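Local atomic coordinates of SusD superfamily protein (PDB entry 3HDX), a protein that probably binds polysaccharide at the outer membrane of Bacteroides thetaiotaomicron. Residues 307-312 against 394-399; 385-390 against 414-419; 301-306 against 420-425; 235-240 against 321-326. All coordinates share one frame; numbering follows the deposited sequence. Where two conformers were deposited one is given.

How the contacts relate
The four contacts lie on one side of the chain's centre. Contacts 1 and 3 each touch all the others. Their centres are about 10 Å apart, and the centre of contact 1 lies about 12 Å from those of contacts 2 and 4. Contacts 2 and 3 share helix 409-423, with centres about 11 Å apart, while contacts 2 and 4 do not touch. Along the chain the first segments come in the order 4, 3, 1, 2. Both segments of contact 1 fall between those of contact 3. Charged side chains join the parts: R311 of contact 1 reaches E419 of contact 2 and E423 of contact 3. The loops are thus tied to the helical part of this SusD-family fold.

Contact 1 of 4, residues 307-312 against 394-399; sequences FDDLRF and RGLREV
An Asx turn joined to a type I beta turn, D309 to F312, presents an arginine to a second loop, the one between helices 380-391 and 401-405. D309 OD1 accepts from R311 N with its anti lone pair and from R311 NE with its syn lone pair. R311 NH2 reaches D309 OD2 at 2.9 Å, so the guanidinium is gripped side-on. R394 CG lies over one face of this group, 3.7 Å from R311 NH1. The two guanidinium planes stand 79° apart. Their like charges are probably balanced by E419 and E423, which pair with R311, while E423 also pairs with R394. An alanine at R311 would remove the side-on grip on D309 and the salt bridges to E419 and E423, and would probably loosen the turn and strip R394 CG of its flat partner. G395 has positive phi, and a side chain there would clash with D308 O. The backbones meet through one nearly straight hydrogen bond, L310 N to R394 O, 2.9 Å, with the donor above the carbonyl plane.

Contact 2 of 4, residues 385-390 against 414-419; sequences SYLNMI and AEIFEE. With EDO (1,2-ethanediol), chain E.
L387 leads the packing from helix 380-391. Its CG is anti to the backbone N (chi1 179°), and its two methyls reach helix 409-423. CD1 rests against the aliphatic part of E419, with L387 CD1 to E419 CB at 3.7 Å. The other methyl, L387 CD2, is 4.4 Å from I416 CG1 and also approaches E415 CG. One turn on, I390 sends its CG2 branch to the same glutamate, and I390 CG2 lies 3.6 Å from E419 OE2. E419 is therefore met at both ends: its CB and CG pack on L387, and its carboxylate passes I390. The E419 side chain bends at chi2 (65°), which turns the carboxylate toward I390. Although buried, the carboxylate has charged partners, R311 at OE2 and R422 at OE1, which would probably favour its ionised form. E418 OE2 lies 2.7 Å from O1 of an ethanediol, to which it is hydrogen-bonded, while E418 OE1 pairs with R421. An alanine at E418 would remove both of these bonds and would probably leave R421 less firmly held. No hydrogen bond joins the two segments. Their axes, 26° apart, approach to 10.9 Å, a side-by-side packing of two roughly parallel helices of the SusD-family fold, built on a leucine and a buried glutamate. Around this pair, helix 363-376 meets Y386, I416 and F417, and helix 430-441 packs on A414 and F417.

Contact 3 of 4, residues 301-306 against 420-425; sequences FSIFTN and RRRELM. With EDO (1,2-ethanediol), chain G.
Both segments are helix ends. Helix 297-303 stops at I303 and helix 409-423 at E423; F304 and L424 are the first residues to leave helical angles. The backbones come nearest at I303 and R422, with CA atoms 7.2 Å apart. I303 O, at the end of its helix, accepts from R422 NH1 at 3.1 Å. The donor lies nearly along the C=O axis, and the oxygen is in the guanidinium plane. R422 bends at chi3 (-75°) to get there, and its NH2 pairs with E415 and E419. This is an arginine binding a C-terminal carbonyl of a helix, where the helix dipole would probably strengthen the bond. I303 also crosses R421 at about a right angle. I303 CG1 sits over the centre of the R421 guanidinium, 3.6 Å from R421 CZ, while D45 and E418 take up the charge. R421 is extended from CG to NE. The F304 ring and the R422 side chain lie alongside each other and run opposite ways, with F304 CD1 3.5 Å from R422 CD. M425, a selenomethionine, makes a Met-aromatic contact: its SE is 5.5 Å from the centroid of the F304 ring, at the ring edge. M425 CE meets I303 CD1 and F304 CE2 tip to tip, both at 4.0 Å. Beyond F304, N306 ND2 donates to O1 of an ethanediol that also binds R391.

Contact 4 of 4, residues 235-240 against 321-326; sequences TSIADL and SSYYVQ
The start of helix 237-241 faces the turn leading into strand 325-326, with the CA atoms of I237 and Y323 nearest at 7.1 Å. I237 carries the contact. Its CG1 is anti to the backbone N (chi1 -169°), and I237 CG1 comes to 3.5 Å from Y323 CB. The other branch, CG2, takes the crowded position between backbone N and carbonyl carbon. It lies over one face of the Y323 ring, 4.0 Å from the centroid and 16° off the normal, a CH-pi contact. Farther along the ring, A238 CA is 4.0 Å from Y323 CE1. I237 CD1 reaches past to Y324 and stands 4.1 Å from Y324 CE1. L240 makes a looser contact, with its CD2 4.3 Å from Y324 OH. That hydroxyl is hydrogen-bonded to the backbone O of R422 and to K337 NZ, which hold the end of the ring. No hydrogen bond crosses between the two segments. Each is held internally instead. S322 OG donates to V325 O in the carbonyl plane, on a lone pair, and S322 N binds the same oxygen. Strand 325-326 pairs with strand 334-335 in a two-stranded antiparallel sheet. On the other side, S236 OG accepts from D239 N at 3.1 Å. This is a serine N-cap, here opening a short helix whose first turn packs against the tyrosine pair.

Contact 1 of 4, residues 307-312 against 394-399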
loop_
_atom_site.group_PDB
_atom_site.type_symbol
_atom_site.label_atom_id
_atom_site.label_comp_id
_atom_site.label_asym_id
_atom_site.label_seq_id
_atom_site.Cartn_x
_atom_site.Cartn_y
_atom_site.Cartn_z
ATOM N N PHE A 307 0.944 17.159 22.554
ATOM C CA PHE A 307 0.160 18.195 21.865
ATOM C C PHE A 307 0.879 18.953 20.754
ATOM O O PHE A 307 0.216 19.597 19.940
ATOM C CB PHE A 307 -0.613 19.117 22.820
ATOM C CG PHE A 307 0.222 20.072 23.663
ATOM C CD1 PHE A 307 0.986 21.101 23.106
ATOM C CD2 PHE A 307 0.217 19.915 25.029
ATOM C CE1 PHE A 307 1.681 21.965 23.926
ATOM C CE2 PHE A 307 0.898 20.793 25.856
ATOM C CZ PHE A 307 1.659 21.797 25.294
ATOM N N ASP A 308 2.209 18.859 20.717
ATOM C CA ASP A 308 2.981 19.442 19.625
ATOM C C ASP A 308 2.983 18.620 18.345
ATOM O O ASP A 308 3.505 19.091 17.350
ATOM C CB ASP A 308 4.396 19.753 20.095
ATOM C CG ASP A 308 4.412 20.881 21.142
ATOM O OD1 ASP A 308 3.636 21.906 21.043
ATOM O OD2 ASP A 308 5.085 20.681 22.125
ATOM N N ASP A 309 2.414 17.401 18.381
ATOM C CA ASP A 309 2.296 16.554 17.186
ATOM C C ASP A 309 1.472 17.298 16.128
ATOM O O ASP A 309 0.273 17.574 16.344
ATOM C CB ASP A 309 1.687 15.223 17.555
ATOM C CG ASP A 309 1.865 14.183 16.481
ATOM O OD1 ASP A 309 1.604 14.479 15.289
ATOM O OD2 ASP A 309 2.319 13.078 16.847
ATOM N N LEU A 310 2.126 17.628 15.006
ATOM C CA LEU A 310 1.440 18.377 13.939
ATOM C C LEU A 310 0.261 17.644 13.323
ATOM O O LEU A 310 -0.622 18.273 12.748
ATOM C CB LEU A 310 2.405 18.808 12.817
ATOM C CG LEU A 310 3.489 19.815 13.219
ATOM C CD1 LEU A 310 4.468 20.065 12.100
ATOM C CD2 LEU A 310 2.819 21.138 13.659
ATOM N N ARG A 311 0.231 16.322 13.410
ATOM C CA ARG A 311 -0.896 15.562 12.862
ATOM C C ARG A 311 -2.173 15.731 13.700
ATOM O O ARG A 311 -3.270 15.677 13.147
ATOM C CB ARG A 311 -0.511 14.077 12.785
ATOM C CG ARG A 311 0.676 13.811 11.805
ATOM C CD ARG A 311 1.417 12.538 12.024
ATOM N NE ARG A 311 2.170 12.532 13.295
ATOM C CZ ARG A 311 3.287 11.825 13.539
ATOM N NH1 ARG A 311 3.877 11.093 12.597
ATOM N NH2 ARG A 311 3.833 11.855 14.742
ATOM N N PHE A 312 -2.010 15.950 15.009
ATOM C CA PHE A 312 -3.129 16.109 15.927
ATOM C C PHE A 312 -2.747 17.082 17.029
ATOM O O PHE A 312 -2.471 16.728 18.151
ATOM C CB PHE A 312 -3.607 14.768 16.492
ATOM C CG PHE A 312 -4.820 14.895 17.324
ATOM C CD1 PHE A 312 -5.988 15.412 16.765
ATOM C CD2 PHE A 312 -4.793 14.565 18.678
ATOM C CE1 PHE A 312 -7.103 15.561 17.558
ATOM C CE2 PHE A 312 -5.901 14.723 19.475
ATOM C CZ PHE A 312 -7.062 15.231 18.915
ATOM N N ARG A 394 7.271 16.515 12.227
ATOM C CA ARG A 394 5.913 16.430 12.762
ATOM C C ARG A 394 5.782 17.078 14.136
ATOM O O ARG A 394 4.884 16.728 14.932
ATOM C CB ARG A 394 5.484 14.959 12.811
ATOM C CG ARG A 394 5.436 14.264 11.447
ATOM C CD ARG A 394 4.337 14.810 10.600
ATOM N NE ARG A 394 4.310 14.156 9.302
ATOM C CZ ARG A 394 4.692 14.687 8.134
ATOM N NH1 ARG A 394 5.197 15.913 8.030
ATOM N NH2 ARG A 394 4.565 13.966 7.013
ATOM N N GLY A 395 6.674 18.027 14.401
ATOM C CA GLY A 395 6.645 18.818 15.635
ATOM C C GLY A 395 7.136 18.161 16.901
ATOM O O GLY A 395 7.052 18.764 17.975
ATOM N N LEU A 396 7.698 16.958 16.782
ATOM C CA LEU A 396 8.155 16.207 17.926
ATOM C C LEU A 396 9.664 16.368 18.106
ATOM O O LEU A 396 10.426 16.454 17.142
ATOM C CB LEU A 396 7.799 14.709 17.772
ATOM C CG LEU A 396 6.312 14.389 17.575
ATOM C CD1 LEU A 396 6.095 12.891 17.414
ATOM C CD2 LEU A 396 5.452 14.926 18.726
ATOM N N ARG A 397 10.085 16.370 19.370
ATOM C CA ARG A 397 11.515 16.476 19.688
ATOM C C ARG A 397 12.270 15.231 19.255
ATOM O O ARG A 397 11.704 14.126 19.132
ATOM C CB ARG A 397 11.734 16.617 21.202
ATOM C CG ARG A 397 11.290 15.399 22.039
ATOM C CD ARG A 397 11.675 15.590 23.487
ATOM N NE ARG A 397 11.332 14.435 24.326
ATOM C CZ ARG A 397 12.089 13.355 24.507
ATOM N NH1 ARG A 397 13.215 13.177 23.816
ATOM N NH2 ARG A 397 11.668 12.413 25.344
ATOM N N GLU A 398 13.557 15.411 19.037
ATOM C CA GLU A 398 14.423 14.259 18.843
ATOM C C GLU A 398 14.449 13.407 20.113
ATOM O O GLU A 398 14.375 13.940 21.219
ATOM C CB GLU A 398 15.851 14.694 18.559
ATOM C CG GLU A 398 15.995 15.244 17.188
ATOM C CD GLU A 398 17.419 15.551 16.798
ATOM O OE1 GLU A 398 18.294 15.679 17.687
ATOM O OE2 GLU A 398 17.637 15.645 15.572
ATOM N N VAL A 399 14.537 12.095 19.911
ATOM C CA VAL A 399 14.733 11.128 20.955
ATOM C C VAL A 399 16.128 10.520 20.865
ATOM O O VAL A 399 16.797 10.625 19.843
ATOM C CB VAL A 399 13.655 10.025 20.979
ATOM C CG1 VAL A 399 12.271 10.642 21.351
ATOM C CG2 VAL A 399 13.608 9.261 19.606
#

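Contact 2 of 4, residues 385-390 against 414-419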
loop_
_atom_site.group_PDB
_atom_site.type_symbol
_atom_site.label_atom_id
_atom_site.label_comp_id
_atom_site.label_asym_id
_atom_site.label_seq_id
_atom_site.Cartn_x
_atom_site.Cartn_y
_atom_site.Cartn_z
ATOM N N SER A 385 18.275 7.644 14.372
ATOM C CA SER A 385 18.388 8.793 13.458
ATOM C C SER A 385 17.252 8.810 12.424
ATOM O O SER A 385 16.710 9.853 12.147
ATOM C CB SER A 385 19.738 8.860 12.750
ATOM O OG SER A 385 19.888 7.794 11.857
ATOM N N TYR A 386 16.848 7.643 11.934
ATOM C CA TYR A 386 15.760 7.541 10.938
ATOM C C TYR A 386 14.392 7.862 11.566
ATOM O O TYR A 386 13.587 8.554 10.973
ATOM C CB TYR A 386 15.802 6.184 10.231
ATOM C CG TYR A 386 17.121 6.059 9.499
ATOM C CD1 TYR A 386 17.379 6.839 8.387
ATOM C CD2 TYR A 386 18.111 5.184 9.945
ATOM C CE1 TYR A 386 18.638 6.775 7.714
ATOM C CE2 TYR A 386 19.325 5.096 9.310
ATOM C CZ TYR A 386 19.591 5.893 8.195
ATOM O OH TYR A 386 20.847 5.782 7.619
ATOM N N LEU A 387 14.149 7.341 12.755
ATOM C CA LEU A 387 12.947 7.682 13.523
ATOM C C LEU A 387 12.861 9.198 13.710
ATOM O O LEU A 387 11.803 9.802 13.485
ATOM C CB LEU A 387 12.969 6.998 14.895
ATOM C CG LEU A 387 11.767 7.297 15.806
ATOM C CD1 LEU A 387 10.406 6.990 15.126
ATOM C CD2 LEU A 387 11.882 6.586 17.157
ATOM N N ASN A 388 13.975 9.811 14.129
ATOM C CA ASN A 388 14.001 11.254 14.345
ATOM C C ASN A 388 13.692 12.093 13.113
ATOM O O ASN A 388 13.117 13.172 13.246
ATOM C CB ASN A 388 15.316 11.716 15.004
ATOM C CG ASN A 388 15.370 11.414 16.490
ATOM O OD1 ASN A 388 14.323 11.329 17.154
ATOM N ND2 ASN A 388 16.574 11.281 17.032
HETATM N N MSE A 389 14.067 11.604 11.926
HETATM C CA MSE A 389 13.751 12.311 10.687
HETATM C C MSE A 389 12.259 12.560 10.538
HETATM O O MSE A 389 11.821 13.650 10.101
HETATM C CB MSE A 389 14.278 11.589 9.456
HETATM C CG MSE A 389 15.744 11.575 9.342
HETATM SE SE MSE A 389 16.347 10.601 7.794
HETATM C CE MSE A 389 18.215 10.530 8.326
ATOM N N ILE A 390 11.471 11.548 10.891
ATOM C CA ILE A 390 10.022 11.652 10.808
ATOM C C ILE A 390 9.495 12.523 11.960
ATOM O O ILE A 390 8.711 13.462 11.726
ATOM C CB ILE A 390 9.376 10.262 10.820
ATOM C CG1 ILE A 390 10.031 9.340 9.704
ATOM C CG2 ILE A 390 7.832 10.461 10.815
ATOM C CD1 ILE A 390 10.234 9.893 8.363
ATOM N N ALA A 414 8.847 -0.827 19.563
ATOM C CA ALA A 414 7.439 -0.496 19.846
ATOM C C ALA A 414 7.174 0.977 19.429
ATOM O O ALA A 414 6.154 1.279 18.805
ATOM C CB ALA A 414 7.070 -0.772 21.315
ATOM N N GLU A 415 8.106 1.868 19.748
ATOM C CA GLU A 415 7.940 3.285 19.403
ATOM C C GLU A 415 7.961 3.569 17.887
ATOM O O GLU A 415 7.182 4.389 17.402
ATOM C CB GLU A 415 8.911 4.192 20.162
ATOM C CG GLU A 415 8.712 5.676 19.911
ATOM C CD GLU A 415 7.332 6.196 20.262
ATOM O OE1 GLU A 415 6.603 5.580 21.093
ATOM O OE2 GLU A 415 6.983 7.242 19.686
ATOM N N ILE A 416 8.822 2.869 17.163
ATOM C CA ILE A 416 8.839 2.958 15.693
ATOM C C ILE A 416 7.455 2.571 15.149
ATOM O O ILE A 416 6.927 3.271 14.266
ATOM C CB ILE A 416 9.916 2.073 15.064
ATOM C CG1 ILE A 416 11.326 2.606 15.423
ATOM C CG2 ILE A 416 9.777 2.019 13.527
ATOM C CD1 ILE A 416 12.469 1.663 15.215
ATOM N N PHE A 417 6.868 1.483 15.680
ATOM C CA PHE A 417 5.497 1.125 15.265
ATOM C C PHE A 417 4.428 2.152 15.676
ATOM O O PHE A 417 3.492 2.356 14.927
ATOM C CB PHE A 417 5.152 -0.298 15.651
ATOM C CG PHE A 417 5.771 -1.280 14.729
ATOM C CD1 PHE A 417 5.217 -1.490 13.466
ATOM C CD2 PHE A 417 6.932 -1.970 15.064
ATOM C CE1 PHE A 417 5.794 -2.399 12.577
ATOM C CE2 PHE A 417 7.490 -2.853 14.181
ATOM C CZ PHE A 417 6.948 -3.061 12.937
ATOM N N GLU A 418 4.596 2.840 16.814
ATOM C CA GLU A 418 3.657 3.914 17.165
ATOM C C GLU A 418 3.823 5.093 16.215
ATOM O O GLU A 418 2.852 5.758 15.899
ATOM C CB GLU A 418 3.848 4.383 18.612
ATOM C CG GLU A 418 3.499 3.321 19.624
ATOM C CD GLU A 418 2.094 2.737 19.475
ATOM O OE1 GLU A 418 1.154 3.510 19.301
ATOM O OE2 GLU A 418 1.955 1.483 19.544
ATOM N N GLU A 419 5.062 5.370 15.793
ATOM C CA GLU A 419 5.280 6.442 14.810
ATOM C C GLU A 419 4.624 6.087 13.464
ATOM O O GLU A 419 4.017 6.943 12.796
ATOM C CB GLU A 419 6.755 6.818 14.670
ATOM C CG GLU A 419 6.951 8.176 13.931
ATOM C CD GLU A 419 6.394 9.382 14.668
ATOM O OE1 GLU A 419 6.255 9.363 15.913
ATOM O OE2 GLU A 419 6.140 10.394 13.986
HETATM C C1 EDO E . 0.576 -1.573 19.315
HETATM O O1 EDO E . 0.448 -0.453 18.417
HETATM C C2 EDO E . -0.532 -1.558 20.338
HETATM O O2 EDO E . -1.778 -1.678 19.650
#

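Contact 3 of 4, residues 301-306 against 420-425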
loop_
_atom_site.group_PDB
_atom_site.type_symbol
_atom_site.label_atom_id
_atom_site.label_comp_id
_atom_site.label_asym_id
_atom_site.label_seq_id
_atom_site.Cartn_x
_atom_site.Cartn_y
_atom_site.Cartn_z
ATOM N N PHE A 301 -6.489 10.525 21.841
ATOM C CA PHE A 301 -5.698 10.927 23.003
ATOM C C PHE A 301 -4.790 9.832 23.507
ATOM O O PHE A 301 -3.829 10.149 24.190
ATOM C CB PHE A 301 -6.567 11.586 24.077
ATOM C CG PHE A 301 -7.151 12.897 23.615
ATOM C CD1 PHE A 301 -6.320 13.963 23.309
ATOM C CD2 PHE A 301 -8.514 13.096 23.514
ATOM C CE1 PHE A 301 -6.842 15.188 22.889
ATOM C CE2 PHE A 301 -9.039 14.337 23.081
ATOM C CZ PHE A 301 -8.194 15.361 22.757
ATOM N N SER A 302 -5.065 8.577 23.141
ATOM C CA SER A 302 -4.209 7.446 23.511
ATOM C C SER A 302 -3.023 7.342 22.539
ATOM O O SER A 302 -1.892 7.072 22.938
ATOM C CB SER A 302 -5.010 6.124 23.481
ATOM O OG SER A 302 -6.016 6.105 24.475
ATOM N N ILE A 303 -3.298 7.562 21.255
ATOM C CA ILE A 303 -2.311 7.402 20.170
ATOM C C ILE A 303 -1.366 8.572 20.032
ATOM O O ILE A 303 -0.164 8.367 19.848
ATOM C CB ILE A 303 -3.034 7.157 18.819
ATOM C CG1 ILE A 303 -3.797 5.809 18.896
ATOM C CG2 ILE A 303 -2.009 7.129 17.671
ATOM C CD1 ILE A 303 -4.773 5.556 17.768
ATOM N N PHE A 304 -1.930 9.788 20.092
ATOM C CA PHE A 304 -1.161 11.028 19.994
ATOM C C PHE A 304 -0.979 11.506 21.419
ATOM O O PHE A 304 -1.939 11.961 22.047
ATOM C CB PHE A 304 -1.907 12.042 19.139
ATOM C CG PHE A 304 -2.069 11.613 17.719
ATOM C CD1 PHE A 304 -1.049 11.858 16.789
ATOM C CD2 PHE A 304 -3.239 10.983 17.279
ATOM C CE1 PHE A 304 -1.173 11.492 15.484
ATOM C CE2 PHE A 304 -3.356 10.574 15.959
ATOM C CZ PHE A 304 -2.323 10.868 15.038
ATOM N N THR A 305 0.268 11.402 21.889
ATOM C CA THR A 305 0.611 11.632 23.287
ATOM C C THR A 305 1.217 12.996 23.562
ATOM O O THR A 305 1.440 13.328 24.724
ATOM C CB THR A 305 1.617 10.557 23.764
ATOM O OG1 THR A 305 2.847 10.626 22.995
ATOM C CG2 THR A 305 0.999 9.121 23.562
ATOM N N ASN A 306 1.469 13.765 22.515
ATOM C CA ASN A 306 2.164 15.048 22.632
ATOM C C ASN A 306 1.367 16.083 21.871
ATOM O O ASN A 306 1.164 15.933 20.663
ATOM C CB ASN A 306 3.585 14.866 22.055
ATOM C CG ASN A 306 4.466 16.089 22.188
ATOM O OD1 ASN A 306 4.010 17.207 22.257
ATOM N ND2 ASN A 306 5.776 15.859 22.114
ATOM N N ARG A 420 4.781 4.841 13.023
ATOM C CA ARG A 420 4.068 4.398 11.821
ATOM C C ARG A 420 2.535 4.533 11.988
ATOM O O ARG A 420 1.809 4.885 11.053
ATOM C CB ARG A 420 4.423 2.942 11.508
ATOM C CG ARG A 420 5.845 2.740 11.073
ATOM C CD ARG A 420 6.181 1.294 10.663
ATOM N NE ARG A 420 5.425 0.849 9.476
ATOM C CZ ARG A 420 5.769 1.076 8.215
ATOM N NH1 ARG A 420 6.944 1.633 7.877
ATOM N NH2 ARG A 420 4.958 0.668 7.256
ATOM N N ARG A 421 2.057 4.166 13.174
ATOM C CA ARG A 421 0.626 4.222 13.499
ATOM C C ARG A 421 0.114 5.644 13.281
ATOM O O ARG A 421 -0.945 5.827 12.722
ATOM C CB ARG A 421 0.409 3.795 14.928
ATOM C CG ARG A 421 -1.032 3.649 15.410
ATOM C CD ARG A 421 -0.992 3.237 16.862
ATOM N NE ARG A 421 -2.300 2.799 17.384
ATOM C CZ ARG A 421 -2.505 2.430 18.638
ATOM N NH1 ARG A 421 -1.521 2.432 19.530
ATOM N NH2 ARG A 421 -3.714 1.987 19.004
ATOM N N ARG A 422 0.878 6.618 13.764
ATOM C CA ARG A 422 0.551 8.012 13.570
ATOM C C ARG A 422 0.729 8.509 12.128
ATOM O O ARG A 422 -0.172 9.111 11.542
ATOM C CB ARG A 422 1.361 8.887 14.542
ATOM C CG ARG A 422 0.980 8.692 15.981
ATOM C CD ARG A 422 1.679 9.649 16.890
ATOM N NE ARG A 422 3.071 9.282 17.086
ATOM C CZ ARG A 422 3.565 8.549 18.088
ATOM N NH1 ARG A 422 2.795 8.068 19.049
ATOM N NH2 ARG A 422 4.866 8.314 18.124
ATOM N N GLU A 423 1.901 8.261 11.573
ATOM C CA GLU A 423 2.246 8.811 10.276
ATOM C C GLU A 423 1.479 8.253 9.125
ATOM O O GLU A 423 1.055 9.010 8.261
ATOM C CB GLU A 423 3.765 8.628 10.036
ATOM C CG GLU A 423 4.279 9.238 8.756
ATOM C CD GLU A 423 4.054 10.760 8.653
ATOM O OE1 GLU A 423 3.984 11.417 9.711
ATOM O OE2 GLU A 423 4.026 11.274 7.492
ATOM N N LEU A 424 1.247 6.949 9.151
ATOM C CA LEU A 424 0.635 6.256 8.032
ATOM C C LEU A 424 -0.849 5.957 8.246
ATOM O O LEU A 424 -1.465 5.180 7.480
ATOM C CB LEU A 424 1.433 4.972 7.720
ATOM C CG LEU A 424 2.949 5.151 7.496
ATOM C CD1 LEU A 424 3.696 3.802 7.431
ATOM C CD2 LEU A 424 3.197 5.953 6.213
HETATM N N MSE A 425 -1.458 6.596 9.236
HETATM C CA MSE A 425 -2.881 6.388 9.549
HETATM C C MSE A 425 -3.736 6.658 8.295
HETATM O O MSE A 425 -3.594 7.698 7.653
HETATM C CB MSE A 425 -3.272 7.309 10.710
HETATM C CG MSE A 425 -4.688 7.076 11.250
HETATM SE SE MSE A 425 -5.008 8.083 12.863
HETATM C CE MSE A 425 -4.005 7.101 14.162
HETATM C C1 EDO G . 7.427 12.490 23.110
HETATM O O1 EDO G . 6.926 13.020 21.862
HETATM C C2 EDO G . 7.008 13.333 24.302
HETATM O O2 EDO G . 5.577 13.390 24.407
#

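Contact 4 of 4, residues 235-240 against 321-326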
loop_
_atom_site.group_PDB
_atom_site.type_symbol
_atom_site.label_atom_id
_atom_site.label_comp_id
_atom_site.label_asym_id
_atom_site.label_seq_id
_atom_site.Cartn_x
_atom_site.Cartn_y
_atom_site.Cartn_z
ATOM N N THR A 235 7.312 14.926 3.015
ATOM C CA THR A 235 6.147 15.782 2.824
ATOM C C THR A 235 5.786 16.496 4.139
ATOM O O THR A 235 5.754 15.875 5.219
ATOM C CB THR A 235 4.953 14.952 2.273
ATOM O OG1 THR A 235 5.324 14.290 1.059
ATOM C CG2 THR A 235 3.704 15.804 2.043
ATOM N N SER A 236 5.548 17.801 4.045
ATOM C CA SER A 236 5.097 18.569 5.188
ATOM C C SER A 236 3.666 18.167 5.544
ATOM O O SER A 236 2.904 17.610 4.714
ATOM C CB SER A 236 5.119 20.068 4.858
ATOM O OG SER A 236 4.104 20.412 3.913
ATOM N N ILE A 237 3.277 18.449 6.782
ATOM C CA ILE A 237 1.910 18.109 7.207
ATOM C C ILE A 237 0.841 18.780 6.311
ATOM O O ILE A 237 -0.167 18.148 5.981
ATOM C CB ILE A 237 1.672 18.364 8.725
ATOM C CG1 ILE A 237 0.337 17.727 9.162
ATOM C CG2 ILE A 237 1.756 19.888 9.043
ATOM C CD1 ILE A 237 0.248 16.186 9.016
ATOM N N ALA A 238 1.071 20.042 5.936
ATOM C CA ALA A 238 0.134 20.755 5.070
ATOM C C ALA A 238 0.026 20.069 3.709
ATOM O O ALA A 238 -1.074 19.852 3.198
ATOM C CB ALA A 238 0.521 22.227 4.899
ATOM N N ASP A 239 1.166 19.731 3.127
ATOM C CA ASP A 239 1.187 19.048 1.796
ATOM C C ASP A 239 0.664 17.615 1.856
ATOM O O ASP A 239 0.128 17.108 0.869
ATOM C CB ASP A 239 2.585 19.093 1.168
ATOM C CG ASP A 239 2.989 20.491 0.668
ATOM O OD1 ASP A 239 2.108 21.381 0.494
ATOM O OD2 ASP A 239 4.200 20.709 0.409
ATOM N N LEU A 240 0.774 16.976 3.007
ATOM C CA LEU A 240 0.253 15.628 3.130
ATOM C C LEU A 240 -1.266 15.614 3.111
ATOM O O LEU A 240 -1.857 14.722 2.521
ATOM C CB LEU A 240 0.757 14.976 4.421
ATOM C CG LEU A 240 0.333 13.543 4.737
ATOM C CD1 LEU A 240 0.806 12.565 3.641
ATOM C CD2 LEU A 240 0.854 13.146 6.117
ATOM N N SER A 321 -10.651 22.013 14.329
ATOM C CA SER A 321 -9.858 21.168 13.449
ATOM C C SER A 321 -8.421 20.967 13.984
ATOM O O SER A 321 -7.933 21.617 14.911
ATOM C CB SER A 321 -9.751 21.760 12.031
ATOM O OG SER A 321 -8.909 22.905 11.998
ATOM N N SER A 322 -7.792 20.008 13.329
ATOM C CA SER A 322 -6.397 19.654 13.426
ATOM C C SER A 322 -6.078 19.147 12.018
ATOM O O SER A 322 -6.993 18.997 11.173
ATOM C CB SER A 322 -6.212 18.540 14.443
ATOM O OG SER A 322 -6.976 17.393 14.070
ATOM N N TYR A 323 -4.815 18.823 11.749
ATOM C CA TYR A 323 -4.467 18.357 10.393
ATOM C C TYR A 323 -5.060 16.990 10.010
ATOM O O TYR A 323 -5.359 16.771 8.842
ATOM C CB TYR A 323 -2.969 18.393 10.137
ATOM C CG TYR A 323 -2.493 19.775 9.763
ATOM C CD1 TYR A 323 -2.727 20.277 8.485
ATOM C CD2 TYR A 323 -1.768 20.566 10.647
ATOM C CE1 TYR A 323 -2.286 21.565 8.097
ATOM C CE2 TYR A 323 -1.322 21.853 10.267
ATOM C CZ TYR A 323 -1.572 22.329 8.996
ATOM O OH TYR A 323 -1.130 23.597 8.639
ATOM N N TYR A 324 -5.282 16.121 10.986
ATOM C CA TYR A 324 -5.915 14.818 10.724
ATOM C C TYR A 324 -7.406 14.739 10.952
ATOM O O TYR A 324 -8.051 13.874 10.359
ATOM C CB TYR A 324 -5.273 13.743 11.592
ATOM C CG TYR A 324 -4.032 13.051 11.039
ATOM C CD1 TYR A 324 -3.244 13.593 10.015
ATOM C CD2 TYR A 324 -3.642 11.833 11.600
ATOM C CE1 TYR A 324 -2.129 12.923 9.544
ATOM C CE2 TYR A 324 -2.533 11.172 11.153
ATOM C CZ TYR A 324 -1.771 11.713 10.128
ATOM O OH TYR A 324 -0.673 11.084 9.615
ATOM N N VAL A 325 -7.941 15.582 11.843
ATOM C CA VAL A 325 -9.309 15.428 12.315
ATOM C C VAL A 325 -10.054 16.771 12.394
ATOM O O VAL A 325 -9.517 17.771 12.857
ATOM C CB VAL A 325 -9.283 14.768 13.726
ATOM C CG1 VAL A 325 -10.684 14.558 14.259
ATOM C CG2 VAL A 325 -8.517 13.431 13.693
ATOM N N GLN A 326 -11.310 16.751 11.997
ATOM C CA GLN A 326 -12.209 17.905 12.080
ATOM C C GLN A 326 -13.403 17.566 12.968
ATOM O O GLN A 326 -13.620 16.410 13.351
ATOM C CB GLN A 326 -12.673 18.328 10.693
ATOM C CG GLN A 326 -11.608 19.090 9.917
ATOM C CD GLN A 326 -12.059 19.512 8.556
ATOM O OE1 GLN A 326 -13.259 19.743 8.317
ATOM N NE2 GLN A 326 -11.103 19.712 7.672
#